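Local coordinates for protein CELL division inhibitor (Pyrococcus furiosus, PDB 1G3Q) that binds ADP and magnesium through a P-loop and probably hydrolyses ATP, as expected of a MinD-type cell division ATPase, at residues R32-D38 against N80-G86; V69-I73 against S107-F112. Numbering follows the deposited sequence.

Contact 1. Residues R32-D38 against N80-G86; sequences RKVLAVD and NVYVLPG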
loop_
_atom_site.group_PDB
_atom_site.type_symbol
_atom_site.label_atom_id
_atom_site.label_comp_id
_atom_site.label_asym_id
_atom_site.label_seq_id
_atom_site.Cartn_x
_atom_site.Cartn_y
_atom_site.Cartn_z
ATOM N N ARG A 32 -1.449 -9.921 13.502
ATOM C CA ARG A 32 -1.537 -8.473 13.676
ATOM C C ARG A 32 -2.851 -7.944 13.102
ATOM O O ARG A 32 -3.296 -8.400 12.048
ATOM C CB ARG A 32 -0.362 -7.781 12.975
ATOM C CG ARG A 32 0.996 -8.414 13.258
ATOM C CD ARG A 32 1.337 -8.403 14.745
ATOM N NE ARG A 32 2.531 -9.199 15.026
ATOM C CZ ARG A 32 3.112 -9.288 16.219
ATOM N NH1 ARG A 32 4.195 -10.041 16.378
ATOM N NH2 ARG A 32 2.620 -8.617 17.254
ATOM N N LYS A 33 -3.466 -6.989 13.794
ATOM C CA LYS A 33 -4.724 -6.405 13.332
ATOM C C LYS A 33 -4.391 -5.314 12.323
ATOM O O LYS A 33 -3.760 -4.310 12.663
ATOM C CB LYS A 33 -5.510 -5.823 14.510
ATOM C CG LYS A 33 -6.916 -5.363 14.149
ATOM C CD LYS A 33 -7.658 -4.837 15.372
ATOM C CE LYS A 33 -9.019 -4.272 15.000
ATOM N NZ LYS A 33 -9.701 -3.648 16.175
ATOM N N VAL A 34 -4.831 -5.511 11.085
ATOM C CA VAL A 34 -4.530 -4.581 10.001
ATOM C C VAL A 34 -5.715 -3.864 9.359
ATOM O O VAL A 34 -6.792 -4.436 9.194
ATOM C CB VAL A 34 -3.794 -5.318 8.861
ATOM C CG1 VAL A 34 -3.358 -4.332 7.793
ATOM C CG2 VAL A 34 -2.605 -6.095 9.414
ATOM N N LEU A 35 -5.497 -2.604 8.996
ATOM C CA LEU A 35 -6.503 -1.816 8.292
ATOM C C LEU A 35 -5.852 -1.408 6.976
ATOM O O LEU A 35 -4.862 -0.668 6.966
ATOM C CB LEU A 35 -6.902 -0.549 9.056
ATOM C CG LEU A 35 -7.873 0.320 8.234
ATOM C CD1 LEU A 35 -9.189 -0.436 8.025
ATOM C CD2 LEU A 35 -8.132 1.648 8.930
ATOM N N ALA A 36 -6.384 -1.916 5.871
ATOM C CA ALA A 36 -5.862 -1.577 4.552
ATOM C C ALA A 36 -6.689 -0.386 4.076
ATOM O O ALA A 36 -7.905 -0.489 3.930
ATOM C CB ALA A 36 -6.023 -2.760 3.601
ATOM N N VAL A 37 -6.026 0.742 3.843
ATOM C CA VAL A 37 -6.710 1.958 3.422
ATOM C C VAL A 37 -6.482 2.287 1.947
ATOM O O VAL A 37 -5.345 2.337 1.483
ATOM C CB VAL A 37 -6.239 3.161 4.274
ATOM C CG1 VAL A 37 -6.945 4.434 3.832
ATOM C CG2 VAL A 37 -6.512 2.890 5.756
ATOM N N ASP A 38 -7.567 2.508 1.213
ATOM C CA ASP A 38 -7.442 2.853 -0.196
ATOM C C ASP A 38 -7.370 4.367 -0.335
ATOM O O ASP A 38 -8.396 5.039 -0.452
ATOM C CB ASP A 38 -8.630 2.335 -1.009
ATOM C CG ASP A 38 -8.378 2.421 -2.503
ATOM O OD1 ASP A 38 -7.463 3.176 -2.905
ATOM O OD2 ASP A 38 -9.084 1.743 -3.278
ATOM N N ASN A 80 -7.953 -10.983 10.757
ATOM C CA ASN A 80 -7.355 -9.753 11.261
ATOM C C ASN A 80 -7.150 -8.648 10.230
ATOM O O ASN A 80 -6.431 -7.680 10.487
ATOM C CB ASN A 80 -6.018 -10.076 11.937
ATOM C CG ASN A 80 -6.147 -11.172 12.982
ATOM O OD1 ASN A 80 -6.985 -11.089 13.881
ATOM N ND2 ASN A 80 -5.317 -12.205 12.868
ATOM N N VAL A 81 -7.785 -8.778 9.072
ATOM C CA VAL A 81 -7.640 -7.764 8.035
ATOM C C VAL A 81 -8.948 -7.034 7.756
ATOM O O VAL A 81 -9.967 -7.647 7.436
ATOM C CB VAL A 81 -7.119 -8.379 6.720
ATOM C CG1 VAL A 81 -6.984 -7.297 5.652
ATOM C CG2 VAL A 81 -5.775 -9.046 6.963
ATOM N N TYR A 82 -8.912 -5.715 7.889
ATOM C CA TYR A 82 -10.086 -4.902 7.631
ATOM C C TYR A 82 -9.742 -3.925 6.519
ATOM O O TYR A 82 -8.565 -3.695 6.230
ATOM C CB TYR A 82 -10.500 -4.164 8.903
ATOM C CG TYR A 82 -10.760 -5.116 10.046
ATOM C CD1 TYR A 82 -9.705 -5.668 10.769
ATOM C CD2 TYR A 82 -12.058 -5.517 10.360
ATOM C CE1 TYR A 82 -9.932 -6.601 11.779
ATOM C CE2 TYR A 82 -12.299 -6.451 11.365
ATOM C CZ TYR A 82 -11.230 -6.989 12.067
ATOM O OH TYR A 82 -11.462 -7.923 13.046
ATOM N N VAL A 83 -10.759 -3.364 5.883
ATOM C CA VAL A 83 -10.507 -2.430 4.799
ATOM C C VAL A 83 -11.362 -1.172 4.886
ATOM O O VAL A 83 -12.505 -1.201 5.357
ATOM C CB VAL A 83 -10.722 -3.125 3.421
ATOM C CG1 VAL A 83 -12.156 -3.615 3.303
ATOM C CG2 VAL A 83 -10.378 -2.168 2.268
ATOM N N LEU A 84 -10.756 -0.061 4.476
ATOM C CA LEU A 84 -11.400 1.251 4.412
ATOM C C LEU A 84 -11.351 1.459 2.901
ATOM O O LEU A 84 -10.376 1.978 2.364
ATOM C CB LEU A 84 -10.549 2.302 5.140
ATOM C CG LEU A 84 -10.983 3.773 5.055
ATOM C CD1 LEU A 84 -12.467 3.886 5.290
ATOM C CD2 LEU A 84 -10.212 4.604 6.082
ATOM N N PRO A 85 -12.405 1.023 2.196
ATOM C CA PRO A 85 -12.534 1.109 0.739
ATOM C C PRO A 85 -12.778 2.475 0.126
ATOM O O PRO A 85 -13.251 3.390 0.781
ATOM C CB PRO A 85 -13.685 0.154 0.455
ATOM C CG PRO A 85 -14.613 0.460 1.607
ATOM C CD PRO A 85 -13.660 0.529 2.801
ATOM N N GLY A 86 -12.446 2.590 -1.154
ATOM C CA GLY A 86 -12.664 3.829 -1.872
ATOM C C GLY A 86 -13.776 3.608 -2.882
ATOM O O GLY A 86 -13.985 2.483 -3.338
HETATM O O HOH W 1 -11.114 0.341 -2.661
#
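Strands 34-38 and 81-84 run side by side in the same direction, their axes 4.5 Å apart at an angle of 25°, as neighbours in the sheet of a P-loop ATPase. Five backbone hydrogen bonds close the seam: V34 N to N80 O (2.8 Å), Y82 N to V34 O (2.8 Å), A36 N to Y82 O (2.8 Å), L84 N to A36 O (2.9 Å) and D38 N to L84 O (3.1 Å). V34 and A36 use both N-H and C=O, D38 its N-H, while K33, L35 and V37 bond to strand 114-118 on the other edge.

Shape decides the two faces. On one, L35, V37, Y82 and L84 stand up together. The tip of L35 leans across the seam, its CD1 settling 4.0 Å from Y82 CB and 4.2 Å from L84 CB, so it fills the dip between these two side chains. Further along, V37 CG1 meets L84 CD2 at 4.0 Å. The opposite face, with V34, A36, V81 and V83, is shallower at A36, whose methyl leaves room for S24 of helix 16-29 and for L46.

At the C-terminal end the strands part, and a water fills the gap, donating to D38 OD2 (2.5 Å) and accepting from G86 N (3.0 Å). D38 OD1 takes the amide of D40, a residue that binds magnesium in another structure of this protein. The chemistry thus changes along the seam: an apolar, backbone-bonded interior ends in a hydrated carboxylate about 6 Å from the bound magnesium.

Contact 2. Residues V69-I73 against S107-F112; sequences VEDAI and SLKDKF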
loop_
_atom_site.group_PDB
_atom_site.type_symbol
_atom_site.label_atom_id
_atom_site.label_comp_id
_atom_site.label_asym_id
_atom_site.label_seq_id
_atom_site.Cartn_x
_atom_site.Cartn_y
_atom_site.Cartn_z
ATOM N N VAL A 69 -15.941 7.870 9.786
ATOM C CA VAL A 69 -14.997 6.867 9.312
ATOM C C VAL A 69 -15.297 5.467 9.858
ATOM O O VAL A 69 -14.990 4.466 9.209
ATOM C CB VAL A 69 -13.541 7.263 9.651
ATOM C CG1 VAL A 69 -13.296 7.153 11.149
ATOM C CG2 VAL A 69 -12.570 6.396 8.857
ATOM N N GLU A 70 -15.910 5.398 11.039
ATOM C CA GLU A 70 -16.257 4.112 11.643
ATOM C C GLU A 70 -17.178 3.316 10.722
ATOM O O GLU A 70 -17.110 2.085 10.675
ATOM C CB GLU A 70 -16.984 4.311 12.981
ATOM C CG GLU A 70 -16.129 4.744 14.161
ATOM C CD GLU A 70 -15.526 6.124 13.999
ATOM O OE1 GLU A 70 -16.148 6.986 13.336
ATOM O OE2 GLU A 70 -14.428 6.350 14.554
ATOM N N ASP A 71 -18.047 4.017 9.999
ATOM C CA ASP A 71 -18.990 3.357 9.107
ATOM C C ASP A 71 -18.433 2.980 7.742
ATOM O O ASP A 71 -19.165 2.476 6.888
ATOM C CB ASP A 71 -20.245 4.218 8.932
ATOM C CG ASP A 71 -21.078 4.278 10.195
ATOM O OD1 ASP A 71 -21.144 3.247 10.891
ATOM O OD2 ASP A 71 -21.673 5.336 10.488
ATOM N N ALA A 72 -17.142 3.221 7.536
ATOM C CA ALA A 72 -16.503 2.882 6.272
ATOM C C ALA A 72 -15.470 1.783 6.499
ATOM O O ALA A 72 -14.646 1.499 5.632
ATOM C CB ALA A 72 -15.848 4.118 5.662
ATOM N N ILE A 73 -15.520 1.163 7.675
ATOM C CA ILE A 73 -14.597 0.076 7.999
ATOM C C ILE A 73 -15.298 -1.265 7.791
ATOM O O ILE A 73 -16.313 -1.556 8.426
ATOM C CB ILE A 73 -14.097 0.182 9.455
ATOM C CG1 ILE A 73 -13.263 1.465 9.615
ATOM C CG2 ILE A 73 -13.272 -1.048 9.817
ATOM C CD1 ILE A 73 -12.755 1.706 11.017
ATOM N N SER A 107 -6.957 9.239 13.050
ATOM C CA SER A 107 -7.940 9.062 14.115
ATOM C C SER A 107 -8.220 7.580 14.381
ATOM O O SER A 107 -8.875 7.233 15.361
ATOM C CB SER A 107 -9.255 9.752 13.749
ATOM O OG SER A 107 -9.927 9.047 12.715
ATOM N N LEU A 108 -7.724 6.711 13.505
ATOM C CA LEU A 108 -7.933 5.270 13.638
ATOM C C LEU A 108 -6.707 4.565 14.214
ATOM O O LEU A 108 -6.726 3.356 14.445
ATOM C CB LEU A 108 -8.253 4.668 12.269
ATOM C CG LEU A 108 -9.532 5.154 11.585
ATOM C CD1 LEU A 108 -9.520 4.750 10.121
ATOM C CD2 LEU A 108 -10.743 4.576 12.306
ATOM N N LYS A 109 -5.649 5.335 14.441
ATOM C CA LYS A 109 -4.388 4.815 14.951
ATOM C C LYS A 109 -4.484 3.861 16.138
ATOM O O LYS A 109 -3.766 2.862 16.189
ATOM C CB LYS A 109 -3.466 5.981 15.319
ATOM C CG LYS A 109 -2.074 5.555 15.754
ATOM C CD LYS A 109 -1.208 6.755 16.107
ATOM C CE LYS A 109 0.202 6.317 16.479
ATOM N NZ LYS A 109 1.067 7.481 16.837
ATOM N N ASP A 110 -5.365 4.165 17.085
ATOM C CA ASP A 110 -5.513 3.349 18.285
ATOM C C ASP A 110 -6.295 2.045 18.140
ATOM O O ASP A 110 -6.355 1.255 19.085
ATOM C CB ASP A 110 -6.158 4.185 19.392
ATOM C CG ASP A 110 -7.496 4.764 18.979
ATOM O OD1 ASP A 110 -7.525 5.604 18.048
ATOM O OD2 ASP A 110 -8.522 4.381 19.581
ATOM N N LYS A 111 -6.891 1.808 16.976
ATOM C CA LYS A 111 -7.681 0.596 16.779
ATOM C C LYS A 111 -7.010 -0.504 15.962
ATOM O O LYS A 111 -7.589 -1.572 15.774
ATOM C CB LYS A 111 -9.021 0.955 16.128
ATOM C CG LYS A 111 -9.872 1.898 16.962
ATOM C CD LYS A 111 -11.236 2.139 16.331
ATOM C CE LYS A 111 -12.095 3.023 17.227
ATOM N NZ LYS A 111 -13.473 3.194 16.683
ATOM N N PHE A 112 -5.796 -0.253 15.480
ATOM C CA PHE A 112 -5.092 -1.240 14.662
ATOM C C PHE A 112 -3.603 -1.301 14.969
ATOM O O PHE A 112 -3.026 -0.335 15.463
ATOM C CB PHE A 112 -5.267 -0.903 13.176
ATOM C CG PHE A 112 -6.695 -0.920 12.716
ATOM C CD1 PHE A 112 -7.298 -2.111 12.323
ATOM C CD2 PHE A 112 -7.453 0.245 12.725
ATOM C CE1 PHE A 112 -8.636 -2.142 11.948
ATOM C CE2 PHE A 112 -8.797 0.226 12.352
ATOM C CZ PHE A 112 -9.390 -0.971 11.965
#
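Apolar contact does most of the work between these two loops, one leading into strand 74-75 and the other into strand 114-118. L108 is the central knob: its CD1 meets V69 CG2 (3.7 Å), while its CD2 lies between V69 CG1 (3.8 Å) and I73 CD1 (3.7 Å). I73 CD1 also reaches F112, approaching the ring at its edge with CZ 4.4 Å away. Beneath this cluster, L84 touches V69 and L108, while L35 touches L108 and F112, so the loops cover strands 34-38 and 81-84 on that side.

The one charged pair sits on the outside. E70 OE2 and K111 NZ are 3.9 Å apart, a long salt bridge between two exposed side chains.

Each loop shapes itself with a backbone hydrogen bond of its own: A72 N to V69 O closes the 3-10 turn at 3.0 Å, and K111 N to L108 O spans 3.0 Å in the other segment. S107 OG turns to V104 O and comes no closer than 4.2 Å to V69 CG1. Cohesion here therefore rests mainly on shape and the burial of V69 and L108, with the distant charges adding little more than a loose electrostatic tie over the rim.

Overall arrangement
Contact 1 belongs to the buried sheet, where 32-38 and 80-86 are held by regular backbone hydrogen bonds; contact 2 lies farther out, about 17 Å from the centre of the chain against 10 Å, and joins two loops, one carrying a 3-10 turn, through side chains alone. Their centres are 9 Å apart and they share a boundary: L35 CD2 meets L108 CD1 at 3.6 Å, while K33 NZ lies 3.0 Å from K111 O, a hydrogen bond. Their segments alternate along the chain, so these turns of the fold are interleaved. Polarity also differs: contact 1 ends near the nucleotide and magnesium, whereas the salt bridge of contact 2 is at the surface, away from both sites.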